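Local coordinates for protein teichoic acid D-alanine hydrolase (PDB 5ZH8) that hydrolyses the ester bonds that hold D-alanine on wall teichoic and lipoteichoic acids, and affects methicillin resistance, autolysis and cell wall structure in Staphylococcus aureus, at residues I146-P151 and P166-M171; S175-Y180 and K194-R199; A249-Q254 and I278-Y283; P337-L342 and T352-D357. All blocks are in the same frame, centred on the assembly; numbering follows the deposited sequence.

Contact 1 (I146-P151 and P166-M171)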
loop_
_atom_site.group_PDB
_atom_site.type_symbol
_atom_site.label_atom_id
_atom_site.label_comp_id
_atom_site.label_asym_id
_atom_site.label_seq_id
_atom_site.Cartn_x
_atom_site.Cartn_y
_atom_site.Cartn_z
ATOM N N ILE A 146 -28.316 3.344 24.699
ATOM C CA ILE A 146 -27.049 4.038 24.944
ATOM C C ILE A 146 -27.216 5.535 24.742
ATOM O O ILE A 146 -28.128 5.980 24.059
ATOM C CB ILE A 146 -25.912 3.547 24.011
ATOM C CG1 ILE A 146 -26.200 3.942 22.558
ATOM C CG2 ILE A 146 -25.725 2.042 24.137
ATOM C CD1 ILE A 146 -25.173 3.439 21.567
ATOM N N ASN A 147 -26.320 6.308 25.341
ATOM C CA ASN A 147 -26.217 7.732 25.053
ATOM C C ASN A 147 -24.790 8.013 24.615
ATOM O O ASN A 147 -23.836 7.609 25.284
ATOM C CB ASN A 147 -26.581 8.554 26.282
ATOM C CG ASN A 147 -26.854 10.002 25.953
ATOM O OD1 ASN A 147 -25.936 10.779 25.663
ATOM N ND2 ASN A 147 -28.125 10.377 26.000
ATOM N N ILE A 148 -24.645 8.715 23.498
ATOM C CA ILE A 148 -23.342 8.822 22.839
ATOM C C ILE A 148 -22.290 9.583 23.663
ATOM O O ILE A 148 -21.090 9.381 23.478
ATOM C CB ILE A 148 -23.477 9.441 21.431
ATOM C CG1 ILE A 148 -22.306 9.012 20.541
ATOM C CG2 ILE A 148 -23.594 10.958 21.505
ATOM C CD1 ILE A 148 -22.247 7.518 20.279
ATOM N N ASN A 149 -22.732 10.444 24.576
ATOM C CA ASN A 149 -21.806 11.201 25.421
ATOM C C ASN A 149 -21.501 10.526 26.756
ATOM O O ASN A 149 -20.663 11.015 27.513
ATOM C CB ASN A 149 -22.348 12.607 25.633
ATOM C CG ASN A 149 -22.397 13.396 24.341
ATOM O OD1 ASN A 149 -21.355 13.723 23.753
ATOM N ND2 ASN A 149 -23.611 13.682 23.869
ATOM N N ASP A 150 -22.168 9.402 27.038
ATOM C CA ASP A 150 -21.859 8.588 28.217
ATOM C C ASP A 150 -20.588 7.777 27.986
ATOM O O ASP A 150 -20.265 7.456 26.840
ATOM C CB ASP A 150 -23.016 7.635 28.547
ATOM C CG ASP A 150 -24.218 8.346 29.140
ATOM O OD1 ASP A 150 -24.115 9.537 29.501
ATOM O OD2 ASP A 150 -25.279 7.701 29.244
ATOM N N PRO A 151 -19.870 7.434 29.074
ATOM C CA PRO A 151 -18.602 6.720 28.958
ATOM C C PRO A 151 -18.751 5.236 28.635
ATOM O O PRO A 151 -19.823 4.665 28.824
ATOM C CB PRO A 151 -17.972 6.906 30.339
ATOM C CG PRO A 151 -19.128 7.036 31.255
ATOM C CD PRO A 151 -20.196 7.743 30.478
ATOM N N PRO A 166 -15.798 8.987 26.605
ATOM C CA PRO A 166 -17.175 8.910 26.117
ATOM C C PRO A 166 -17.264 8.093 24.830
ATOM O O PRO A 166 -16.297 8.049 24.068
ATOM C CB PRO A 166 -17.555 10.379 25.871
ATOM C CG PRO A 166 -16.269 11.106 25.748
ATOM C CD PRO A 166 -15.268 10.363 26.580
ATOM N N LEU A 167 -18.408 7.446 24.604
ATOM C CA LEU A 167 -18.627 6.669 23.382
ATOM C C LEU A 167 -18.335 7.508 22.144
ATOM O O LEU A 167 -17.827 6.992 21.151
ATOM C CB LEU A 167 -20.069 6.163 23.303
ATOM C CG LEU A 167 -20.518 5.072 24.265
ATOM C CD1 LEU A 167 -21.990 4.760 24.029
ATOM C CD2 LEU A 167 -19.675 3.817 24.093
ATOM N N LYS A 168 -18.670 8.796 22.215
ATOM C CA LYS A 168 -18.473 9.727 21.110
ATOM C C LYS A 168 -17.005 9.846 20.706
ATOM O O LYS A 168 -16.706 9.957 19.520
ATOM C CB LYS A 168 -19.029 11.111 21.464
ATOM C CG LYS A 168 -19.102 12.049 20.270
ATOM C CD LYS A 168 -19.772 13.371 20.587
ATOM C CE LYS A 168 -20.304 14.011 19.309
ATOM N NZ LYS A 168 -20.589 15.467 19.445
ATOM N N ASP A 169 -16.102 9.832 21.685
ATOM C CA ASP A 169 -14.668 9.936 21.413
ATOM C C ASP A 169 -14.100 8.692 20.719
ATOM O O ASP A 169 -13.143 8.795 19.955
ATOM C CB ASP A 169 -13.894 10.234 22.703
ATOM C CG ASP A 169 -14.072 11.667 23.176
ATOM O OD1 ASP A 169 -14.731 12.450 22.470
ATOM O OD2 ASP A 169 -13.555 12.014 24.260
ATOM N N LEU A 170 -14.683 7.527 20.984
ATOM C CA LEU A 170 -14.350 6.321 20.237
ATOM C C LEU A 170 -14.869 6.443 18.811
ATOM O O LEU A 170 -14.133 6.239 17.850
ATOM C CB LEU A 170 -14.981 5.091 20.879
ATOM C CG LEU A 170 -14.600 4.730 22.309
ATOM C CD1 LEU A 170 -15.545 3.660 22.826
ATOM C CD2 LEU A 170 -13.169 4.237 22.380
ATOM N N MET A 171 -16.148 6.778 18.693
ATOM C CA MET A 171 -16.816 6.944 17.407
ATOM C C MET A 171 -16.082 7.920 16.489
ATOM O O MET A 171 -15.975 7.678 15.288
ATOM C CB MET A 171 -18.262 7.411 17.640
ATOM C CG MET A 171 -19.096 7.622 16.386
ATOM S SD MET A 171 -18.890 9.256 15.644
ATOM C CE MET A 171 -19.733 10.306 16.818
#
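The side chain of Leu167, in the first turn of helix 167-171, runs along the segment 146-151. Its CB lies 3.4 Å from Ile148 O and has the Ile148 methyl CD1 at 4.0 Å. CG, set beside the backbone N and anti to the carbonyl carbon (chi1 -70°), passes Asp150 O. The extended second torsion then sends CD1 past Asn147 O to Ile146 CB, 4.1 Å away. One leucine side chain thus touches Asn147, Ile148 and Asp150 of the type I turn Asn147 to Asp150, and Ile146 just before it.

The backbone beside this side chain is pinned by two N-H groups from the start of the helix. Leu167 N donates to Asp150 O at 2.9 Å, nearly straight at 168° and in the carbonyl plane. Lys168 N reaches Ile148 O at 2.8 Å, but the angle of 127° makes that bond weak. Pro166, at the N-cap position, sets its CB over Asn149 O, while the Lys168 chain extends beside Asn149 and carries NZ on to Gln324 O.

Amides in the first turn of a helix lack acceptors from within that helix, and here two carbonyls of the turn serve them. The contact thus pairs one good and one weak backbone bond to the first-turn amides with an apolar leucine contact, which Leu219 of helix 213-227 extends.

Contact 2 (S175-Y180 and K194-R199)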
loop_
_atom_site.group_PDB
_atom_site.type_symbol
_atom_site.label_atom_id
_atom_site.label_comp_id
_atom_site.label_asym_id
_atom_site.label_seq_id
_atom_site.Cartn_x
_atom_site.Cartn_y
_atom_site.Cartn_z
ATOM N N SER A 175 -10.042 8.935 21.169
ATOM C CA SER A 175 -10.131 8.350 22.503
ATOM C C SER A 175 -8.814 8.419 23.272
ATOM O O SER A 175 -8.808 8.466 24.502
ATOM C CB SER A 175 -10.577 6.896 22.389
ATOM O OG SER A 175 -9.660 6.142 21.620
ATOM N N GLY A 176 -7.702 8.413 22.545
ATOM C CA GLY A 176 -6.378 8.383 23.159
ATOM C C GLY A 176 -5.872 6.975 23.401
ATOM O O GLY A 176 -4.825 6.789 24.020
ATOM N N LEU A 177 -6.603 5.982 22.903
ATOM C CA LEU A 177 -6.180 4.593 23.002
ATOM C C LEU A 177 -5.023 4.359 22.034
ATOM O O LEU A 177 -5.025 4.884 20.914
ATOM C CB LEU A 177 -7.339 3.647 22.657
ATOM C CG LEU A 177 -8.502 3.500 23.644
ATOM C CD1 LEU A 177 -9.688 2.859 22.940
ATOM C CD2 LEU A 177 -8.110 2.700 24.871
ATOM N N TYR A 178 -4.035 3.578 22.470
ATOM C CA TYR A 178 -2.953 3.144 21.593
ATOM C C TYR A 178 -3.532 2.419 20.385
ATOM O O TYR A 178 -4.590 1.793 20.479
ATOM C CB TYR A 178 -1.980 2.215 22.333
ATOM C CG TYR A 178 -1.036 2.925 23.280
ATOM C CD1 TYR A 178 0.076 3.607 22.798
ATOM C CD2 TYR A 178 -1.244 2.901 24.654
ATOM C CE1 TYR A 178 0.947 4.254 23.657
ATOM C CE2 TYR A 178 -0.381 3.552 25.522
ATOM C CZ TYR A 178 0.712 4.227 25.016
ATOM O OH TYR A 178 1.577 4.873 25.864
ATOM N N LYS A 179 -2.841 2.508 19.250
ATOM C CA LYS A 179 -3.310 1.867 18.024
ATOM C C LYS A 179 -3.392 0.357 18.223
ATOM O O LYS A 179 -2.513 -0.236 18.844
ATOM C CB LYS A 179 -2.400 2.206 16.844
ATOM C CG LYS A 179 -3.151 2.556 15.566
ATOM C CD LYS A 179 -2.195 2.918 14.436
ATOM C CE LYS A 179 -2.914 2.942 13.093
ATOM N NZ LYS A 179 -2.010 3.312 11.966
ATOM N N TYR A 180 -4.456 -0.250 17.697
ATOM C CA TYR A 180 -4.741 -1.656 17.912
ATOM C C TYR A 180 -3.667 -2.463 17.221
ATOM O O TYR A 180 -3.451 -2.337 16.017
ATOM C CB TYR A 180 -6.095 -2.062 17.347
ATOM C CG TYR A 180 -6.423 -3.533 17.534
ATOM C CD1 TYR A 180 -6.573 -4.068 18.803
ATOM C CD2 TYR A 180 -6.594 -4.383 16.443
ATOM C CE1 TYR A 180 -6.884 -5.407 18.990
ATOM C CE2 TYR A 180 -6.908 -5.721 16.620
ATOM C CZ TYR A 180 -7.052 -6.230 17.895
ATOM O OH TYR A 180 -7.356 -7.560 18.066
ATOM N N LYS A 194 -10.320 -6.890 25.278
ATOM C CA LYS A 194 -9.623 -7.079 26.550
ATOM C C LYS A 194 -8.118 -6.838 26.399
ATOM O O LYS A 194 -7.450 -6.470 27.352
ATOM C CB LYS A 194 -9.929 -8.456 27.162
ATOM C CG LYS A 194 -10.907 -8.354 28.328
ATOM C CD LYS A 194 -11.768 -9.589 28.551
ATOM C CE LYS A 194 -12.757 -9.353 29.698
ATOM N NZ LYS A 194 -13.296 -10.598 30.326
ATOM N N ALA A 195 -7.592 -7.039 25.197
ATOM C CA ALA A 195 -6.208 -6.666 24.896
ATOM C C ALA A 195 -6.044 -5.146 24.852
ATOM O O ALA A 195 -5.098 -4.607 25.433
ATOM C CB ALA A 195 -5.754 -7.290 23.582
ATOM N N ILE A 196 -6.972 -4.469 24.172
ATOM C CA ILE A 196 -6.980 -3.002 24.052
ATOM C C ILE A 196 -7.104 -2.314 25.408
ATOM O O ILE A 196 -6.551 -1.240 25.629
ATOM C CB ILE A 196 -8.186 -2.524 23.200
ATOM C CG1 ILE A 196 -8.001 -2.886 21.724
ATOM C CG2 ILE A 196 -8.410 -1.021 23.335
ATOM C CD1 ILE A 196 -9.290 -2.833 20.927
ATOM N N GLN A 197 -7.863 -2.927 26.305
ATOM C CA GLN A 197 -8.050 -2.375 27.644
ATOM C C GLN A 197 -6.741 -2.396 28.437
ATOM O O GLN A 197 -6.436 -1.438 29.138
ATOM C CB GLN A 197 -9.187 -3.104 28.385
ATOM C CG GLN A 197 -9.611 -2.465 29.697
ATOM C CD GLN A 197 -8.737 -2.834 30.877
ATOM O OE1 GLN A 197 -8.160 -3.916 30.921
ATOM N NE2 GLN A 197 -8.644 -1.932 31.844
ATOM N N LYS A 198 -5.969 -3.475 28.312
ATOM C CA LYS A 198 -4.658 -3.565 28.957
ATOM C C LYS A 198 -3.686 -2.492 28.435
ATOM O O LYS A 198 -2.994 -1.843 29.225
ATOM C CB LYS A 198 -4.060 -4.975 28.797
ATOM C CG LYS A 198 -2.826 -5.251 29.644
ATOM C CD LYS A 198 -3.137 -5.297 31.132
ATOM C CE LYS A 198 -1.941 -5.810 31.922
ATOM N NZ LYS A 198 -2.175 -5.848 33.395
ATOM N N ARG A 199 -3.634 -2.305 27.118
ATOM C CA ARG A 199 -2.757 -1.296 26.534
ATOM C C ARG A 199 -3.178 0.097 26.981
ATOM O O ARG A 199 -2.335 0.929 27.273
ATOM C CB ARG A 199 -2.773 -1.372 25.016
ATOM C CG ARG A 199 -2.267 -2.689 24.456
ATOM C CD ARG A 199 -1.631 -2.470 23.100
ATOM N NE ARG A 199 -0.345 -1.789 23.242
ATOM C CZ ARG A 199 0.218 -1.003 22.325
ATOM N NH1 ARG A 199 -0.379 -0.752 21.155
ATOM N NH2 ARG A 199 1.397 -0.442 22.588
#
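Helix 189-199 packs its last turn against the loop that follows helix 167-171, in the helical part of this beta-lactamase-family fold. Ile196 supplies the apolar centre. Its CG1, beside the backbone N (chi1 -71°), comes to 3.5 Å from Tyr180 CD1, and its CD1 stays along the same side of that ring. The other branch, CG2, points to Leu177, whose CD2 is 4.0 Å away, so the two branches of one isoleucine meet different loop residues. Three residues on, Arg199 bends at chi3 (72°) and brings its guanidinium back to the loop. Tyr178 CB sits over one face, 3.6 Å from Arg199 NH1, while Lys179 O lies in the guanidinium plane at its edge. Arg199 O approaches the edge of the Tyr178 ring, 3.5 Å from Tyr178 CD2. Beyond the pair, Asn212 grips the loop backbone at Tyr178 O and Tyr180 N, Leu170 of helix 167-171 touches Leu177, and Leu217 of helix 213-227 touches Tyr180.

Contact 3 (A249-Q254 and I278-Y283)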
loop_
_atom_site.group_PDB
_atom_site.type_symbol
_atom_site.label_atom_id
_atom_site.label_comp_id
_atom_site.label_asym_id
_atom_site.label_seq_id
_atom_site.Cartn_x
_atom_site.Cartn_y
_atom_site.Cartn_z
ATOM N N ALA A 249 -21.808 -10.707 3.730
ATOM C CA ALA A 249 -21.568 -11.776 4.690
ATOM C C ALA A 249 -20.315 -11.570 5.520
ATOM O O ALA A 249 -19.385 -10.876 5.117
ATOM C CB ALA A 249 -21.510 -13.122 3.978
ATOM N N PHE A 250 -20.319 -12.175 6.702
ATOM C CA PHE A 250 -19.134 -12.249 7.539
ATOM C C PHE A 250 -18.200 -13.294 6.945
ATOM O O PHE A 250 -18.644 -14.240 6.304
ATOM C CB PHE A 250 -19.505 -12.595 8.988
ATOM C CG PHE A 250 -20.174 -11.468 9.728
ATOM C CD1 PHE A 250 -19.417 -10.487 10.347
ATOM C CD2 PHE A 250 -21.554 -11.385 9.797
ATOM C CE1 PHE A 250 -20.019 -9.442 11.026
ATOM C CE2 PHE A 250 -22.168 -10.345 10.475
ATOM C CZ PHE A 250 -21.399 -9.369 11.090
ATOM N N TYR A 251 -16.905 -13.103 7.169
ATOM C CA TYR A 251 -15.843 -13.869 6.503
ATOM C C TYR A 251 -16.011 -15.397 6.451
ATOM O O TYR A 251 -15.594 -16.025 5.477
ATOM C CB TYR A 251 -14.490 -13.533 7.143
ATOM C CG TYR A 251 -14.262 -14.183 8.493
ATOM C CD1 TYR A 251 -14.829 -13.653 9.652
ATOM C CD2 TYR A 251 -13.481 -15.329 8.614
ATOM C CE1 TYR A 251 -14.626 -14.249 10.889
ATOM C CE2 TYR A 251 -13.267 -15.932 9.847
ATOM C CZ TYR A 251 -13.844 -15.389 10.979
ATOM O OH TYR A 251 -13.629 -15.984 12.205
ATOM N N ASP A 252 -16.605 -15.993 7.486
ATOM C CA ASP A 252 -16.640 -17.451 7.600
ATOM C C ASP A 252 -18.004 -18.088 7.316
ATOM O O ASP A 252 -18.185 -19.286 7.541
ATOM C CB ASP A 252 -16.140 -17.884 8.985
ATOM C CG ASP A 252 -15.559 -19.299 8.991
ATOM O OD1 ASP A 252 -14.995 -19.738 7.960
ATOM O OD2 ASP A 252 -15.672 -19.983 10.034
ATOM N N GLU A 253 -18.958 -17.314 6.810
ATOM C CA GLU A 253 -20.267 -17.867 6.469
ATOM C C GLU A 253 -20.149 -18.804 5.259
ATOM O O GLU A 253 -19.558 -18.446 4.240
ATOM C CB GLU A 253 -21.284 -16.749 6.221
ATOM C CG GLU A 253 -21.533 -15.869 7.438
ATOM C CD GLU A 253 -22.747 -14.965 7.284
ATOM O OE1 GLU A 253 -23.884 -15.473 7.158
ATOM O OE2 GLU A 253 -22.571 -13.732 7.310
ATOM N N GLN A 254 -20.696 -20.010 5.396
ATOM C CA GLN A 254 -20.484 -21.091 4.420
ATOM C C GLN A 254 -21.040 -20.804 3.033
ATOM O O GLN A 254 -20.322 -20.941 2.048
ATOM C CB GLN A 254 -21.071 -22.418 4.937
ATOM C CG GLN A 254 -20.263 -23.055 6.046
ATOM C CD GLN A 254 -18.862 -23.428 5.603
ATOM O OE1 GLN A 254 -18.678 -24.119 4.598
ATOM N NE2 GLN A 254 -17.864 -22.972 6.355
ATOM N N ILE A 278 -6.917 -12.829 10.988
ATOM C CA ILE A 278 -7.326 -12.181 12.238
ATOM C C ILE A 278 -8.793 -11.718 12.252
ATOM O O ILE A 278 -9.210 -10.984 13.147
ATOM C CB ILE A 278 -6.429 -10.956 12.533
ATOM C CG1 ILE A 278 -6.466 -9.960 11.367
ATOM C CG2 ILE A 278 -5.004 -11.399 12.818
ATOM C CD1 ILE A 278 -5.766 -8.644 11.646
ATOM N N LEU A 279 -9.580 -12.159 11.278
ATOM C CA LEU A 279 -10.937 -11.650 11.108
ATOM C C LEU A 279 -11.901 -12.168 12.181
ATOM O O LEU A 279 -12.991 -11.614 12.365
ATOM C CB LEU A 279 -11.448 -11.977 9.703
ATOM C CG LEU A 279 -10.629 -11.429 8.522
ATOM C CD1 LEU A 279 -11.348 -11.733 7.219
ATOM C CD2 LEU A 279 -10.381 -9.935 8.667
ATOM N N ASP A 280 -11.505 -13.222 12.890
ATOM C CA ASP A 280 -12.263 -13.700 14.062
ATOM C C ASP A 280 -12.294 -12.698 15.229
ATOM O O ASP A 280 -13.209 -12.733 16.043
ATOM C CB ASP A 280 -11.741 -15.072 14.542
ATOM C CG ASP A 280 -10.247 -15.078 14.851
ATOM O OD1 ASP A 280 -9.535 -14.094 14.529
ATOM O OD2 ASP A 280 -9.784 -16.094 15.414
ATOM N N GLN A 281 -11.307 -11.806 15.292
ATOM C CA GLN A 281 -11.226 -10.789 16.341
ATOM C C GLN A 281 -11.624 -9.392 15.849
ATOM O O GLN A 281 -11.521 -8.418 16.594
ATOM C CB GLN A 281 -9.796 -10.752 16.899
ATOM C CG GLN A 281 -8.810 -9.901 16.100
ATOM C CD GLN A 281 -7.379 -10.407 16.161
ATOM O OE1 GLN A 281 -6.464 -9.666 16.514
ATOM N NE2 GLN A 281 -7.180 -11.677 15.808
ATOM N N TYR A 282 -12.079 -9.298 14.599
ATOM C CA TYR A 282 -12.304 -8.008 13.940
ATOM C C TYR A 282 -13.776 -7.700 13.656
ATOM O O TYR A 282 -14.094 -6.986 12.699
ATOM C CB TYR A 282 -11.472 -7.927 12.646
ATOM C CG TYR A 282 -10.384 -6.880 12.708
ATOM C CD1 TYR A 282 -10.667 -5.544 12.431
ATOM C CD2 TYR A 282 -9.084 -7.217 13.067
ATOM C CE1 TYR A 282 -9.681 -4.579 12.499
ATOM C CE2 TYR A 282 -8.091 -6.257 13.138
ATOM C CZ TYR A 282 -8.394 -4.939 12.853
ATOM O OH TYR A 282 -7.404 -3.989 12.921
ATOM N N TYR A 283 -14.667 -8.212 14.500
ATOM C CA TYR A 283 -16.101 -7.963 14.336
ATOM C C TYR A 283 -16.414 -6.498 14.594
ATOM O O TYR A 283 -16.284 -6.020 15.718
ATOM C CB TYR A 283 -16.925 -8.860 15.261
ATOM C CG TYR A 283 -17.075 -10.271 14.740
ATOM C CD1 TYR A 283 -16.077 -11.216 14.944
ATOM C CD2 TYR A 283 -18.212 -10.657 14.033
ATOM C CE1 TYR A 283 -16.207 -12.505 14.461
ATOM C CE2 TYR A 283 -18.349 -11.945 13.547
ATOM C CZ TYR A 283 -17.342 -12.867 13.769
ATOM O OH TYR A 283 -17.457 -14.158 13.307
#
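Aromatic and apolar packing carries this contact, and no hydrogen bond crosses it. The CH-pi interaction is the best defined: Leu279 CB stands 3.8 Å from the centroid of the Tyr251 ring, 15° off the normal, hence over the face. Asp252 CB covers the opposite face, so the ring is held between a partner across the contact and its own chain neighbour. Tyr251 CG takes the crowded position between backbone N and carbonyl carbon (chi1 76°), and Leu279 CD1 closes on Tyr251 CB at 3.6 Å. At the tip, Tyr251 OH comes to 3.1 Å from Asp280 CB.

The one ring pair with measured planes, Phe250 and Tyr283, is loose: the planes are 30° apart and the centroids 5.4 Å apart, displaced until little of one ring lies over the other; Phe250 CD1 meets Tyr283 CE2 at 3.7 Å.

The polar bonds lie within each segment or to its surroundings. Phe250 N gives a straight bond to Glu253 OE2, 2.8 Å, on the anti lone pair, across the type I turn from Phe250 to Glu253; the same oxygen also bonds Tyr236 OH.

The turn leaves the end of edge strand 248-250, beside strand 288-290. Helix 47-55 meets Phe250 through Leu52 and Tyr283 through Asn48, and helix 231-240 packs on Phe250.

Contact 4 (P337-L342 and T352-D357)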
loop_
_atom_site.group_PDB
_atom_site.type_symbol
_atom_site.label_atom_id
_atom_site.label_comp_id
_atom_site.label_asym_id
_atom_site.label_seq_id
_atom_site.Cartn_x
_atom_site.Cartn_y
_atom_site.Cartn_z
ATOM N N PRO A 337 -17.480 18.114 1.706
ATOM C CA PRO A 337 -18.141 19.198 0.985
ATOM C C PRO A 337 -18.844 18.810 -0.313
ATOM O O PRO A 337 -19.965 19.263 -0.545
ATOM C CB PRO A 337 -16.996 20.164 0.699
ATOM C CG PRO A 337 -16.102 19.991 1.865
ATOM C CD PRO A 337 -16.131 18.516 2.139
ATOM N N THR A 338 -18.204 17.992 -1.144
ATOM C CA THR A 338 -18.765 17.659 -2.459
ATOM C C THR A 338 -19.336 16.253 -2.532
ATOM O O THR A 338 -19.901 15.874 -3.563
ATOM C CB THR A 338 -17.699 17.775 -3.560
ATOM O OG1 THR A 338 -16.671 16.807 -3.323
ATOM C CG2 THR A 338 -17.091 19.149 -3.578
ATOM N N LEU A 339 -19.194 15.484 -1.448
ATOM C CA LEU A 339 -19.485 14.047 -1.476
ATOM C C LEU A 339 -19.447 13.418 -0.093
ATOM O O LEU A 339 -18.892 13.992 0.836
ATOM C CB LEU A 339 -18.472 13.331 -2.377
ATOM C CG LEU A 339 -16.985 13.527 -2.025
ATOM C CD1 LEU A 339 -16.507 12.537 -0.965
ATOM C CD2 LEU A 339 -16.117 13.412 -3.276
ATOM N N ASN A 340 -20.056 12.242 0.028
ATOM C CA ASN A 340 -19.881 11.375 1.194
ATOM C C ASN A 340 -18.980 10.218 0.782
ATOM O O ASN A 340 -19.078 9.714 -0.338
ATOM C CB ASN A 340 -21.222 10.834 1.711
ATOM C CG ASN A 340 -22.014 11.866 2.500
ATOM O OD1 ASN A 340 -21.726 13.065 2.454
ATOM N ND2 ASN A 340 -23.027 11.401 3.224
ATOM N N ARG A 341 -18.121 9.789 1.698
ATOM C CA ARG A 341 -17.093 8.818 1.383
ATOM C C ARG A 341 -17.025 7.684 2.405
ATOM O O ARG A 341 -17.092 7.922 3.611
ATOM C CB ARG A 341 -15.744 9.534 1.301
ATOM C CG ARG A 341 -14.529 8.625 1.257
ATOM C CD ARG A 341 -13.262 9.454 1.133
ATOM N NE ARG A 341 -12.077 8.627 0.895
ATOM C CZ ARG A 341 -11.365 8.028 1.850
ATOM N NH1 ARG A 341 -11.712 8.144 3.128
ATOM N NH2 ARG A 341 -10.306 7.308 1.530
ATOM N N LEU A 342 -16.904 6.458 1.901
ATOM C CA LEU A 342 -16.487 5.309 2.707
ATOM C C LEU A 342 -15.238 4.698 2.078
ATOM O O LEU A 342 -15.045 4.772 0.864
ATOM C CB LEU A 342 -17.576 4.235 2.793
ATOM C CG LEU A 342 -18.796 4.550 3.652
ATOM C CD1 LEU A 342 -19.794 5.387 2.884
ATOM C CD2 LEU A 342 -19.471 3.276 4.131
ATOM N N THR A 352 -14.061 1.207 -1.655
ATOM C CA THR A 352 -14.242 2.648 -1.593
ATOM C C THR A 352 -15.595 3.041 -2.171
ATOM O O THR A 352 -16.074 2.432 -3.125
ATOM C CB THR A 352 -13.101 3.378 -2.335
ATOM O OG1 THR A 352 -11.829 2.871 -1.892
ATOM C CG2 THR A 352 -13.152 4.872 -2.077
ATOM N N VAL A 353 -16.211 4.053 -1.563
ATOM C CA VAL A 353 -17.545 4.508 -1.937
ATOM C C VAL A 353 -17.530 6.022 -1.954
ATOM O O VAL A 353 -17.173 6.649 -0.963
ATOM C CB VAL A 353 -18.631 4.069 -0.924
ATOM C CG1 VAL A 353 -20.017 4.416 -1.445
ATOM C CG2 VAL A 353 -18.541 2.580 -0.616
ATOM N N TYR A 354 -17.898 6.601 -3.086
ATOM C CA TYR A 354 -18.156 8.033 -3.190
ATOM C C TYR A 354 -19.621 8.160 -3.536
ATOM O O TYR A 354 -20.099 7.448 -4.422
ATOM C CB TYR A 354 -17.347 8.650 -4.324
ATOM C CG TYR A 354 -15.956 9.132 -3.981
ATOM C CD1 TYR A 354 -15.221 8.591 -2.933
ATOM C CD2 TYR A 354 -15.360 10.115 -4.761
ATOM C CE1 TYR A 354 -13.946 9.047 -2.662
ATOM C CE2 TYR A 354 -14.091 10.566 -4.503
ATOM C CZ TYR A 354 -13.388 10.037 -3.459
ATOM O OH TYR A 354 -12.125 10.525 -3.236
ATOM N N TYR A 355 -20.345 9.042 -2.847
ATOM C CA TYR A 355 -21.738 9.254 -3.204
ATOM C C TYR A 355 -22.293 10.611 -2.849
ATOM O O TYR A 355 -21.710 11.358 -2.059
ATOM C CB TYR A 355 -22.629 8.154 -2.615
ATOM C CG TYR A 355 -22.909 8.233 -1.133
ATOM C CD1 TYR A 355 -23.977 8.977 -0.647
ATOM C CD2 TYR A 355 -22.138 7.525 -0.222
ATOM C CE1 TYR A 355 -24.247 9.031 0.703
ATOM C CE2 TYR A 355 -22.409 7.575 1.138
ATOM C CZ TYR A 355 -23.464 8.328 1.591
ATOM O OH TYR A 355 -23.739 8.392 2.934
ATOM N N ASN A 356 -23.421 10.916 -3.485
ATOM C CA ASN A 356 -24.231 12.086 -3.178
ATOM C C ASN A 356 -25.713 11.715 -3.378
ATOM O O ASN A 356 -26.058 10.532 -3.311
ATOM C CB ASN A 356 -23.778 13.309 -4.002
ATOM C CG ASN A 356 -23.931 13.124 -5.496
ATOM O OD1 ASN A 356 -24.720 12.312 -5.963
ATOM N ND2 ASN A 356 -23.185 13.905 -6.255
ATOM N N ASP A 357 -26.587 12.690 -3.615
ATOM C CA ASP A 357 -28.014 12.392 -3.752
ATOM C C ASP A 357 -28.398 11.827 -5.125
ATOM O O ASP A 357 -29.513 11.338 -5.289
ATOM C CB ASP A 357 -28.858 13.624 -3.425
ATOM C CG ASP A 357 -28.878 13.951 -1.934
ATOM O OD1 ASP A 357 -28.228 13.243 -1.132
ATOM O OD2 ASP A 357 -29.544 14.937 -1.560
#
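Strands 340-342 and 352-355 run antiparallel, their axes 4.7 Å apart at closest approach and their directions at 171°, with Asn340-Tyr355 and Leu342-Val353 as hydrogen-bonded pairs flanking the non-hydrogen-bonded pair Arg341-Tyr354. The straightest backbone bond is Asn340 N to Tyr355 O, 2.8 Å at 178°. Asn340 also works through its side chain: CB lies over the face of the Tyr355 ring, 3.5 Å from its centroid, and ND2 donates to Tyr355 OH at 3.1 Å, with that oxygen almost in the amide plane. ND2 is shared with Leu317 O. Leu342 CD1 closes the edge of the same ring, 3.8 Å from Tyr355 CE2, and Leu342 CB rests on Val353. On the other sheet face, Arg341 and Tyr354 lie side by side and both reach Glu372 of helix 371-382, while Leu339 CD2 touches Tyr354 CD2 at 3.7 Å. Helix 292-303 covers Val353 and Tyr355. Such a hairpin between helices on both faces is typical of the central antiparallel sheet of the beta-lactamase and penicillin-binding protein fold.

Overall arrangement
From the N terminus, contact 1 closes first, bringing the turn after helix 129-142 back to the start of helix 167-171. Contact 2 follows, folding the next loop against helix 189-199; Leu170 packs on Ser175 and Leu177, joining the two directly. Contact 3 then closes the longest excursion, between strand 248-250 and the loop before strand 288-290. It meets contact 2 through Tyr180 OH and Gln281 OE1, a probable hydrogen bond. Contact 4 closes last, as a hairpin in the eight-stranded sheet, across the chain's centre from contact 3, about 14 Å away at nearest atoms. All four are in series, without nesting or crossing.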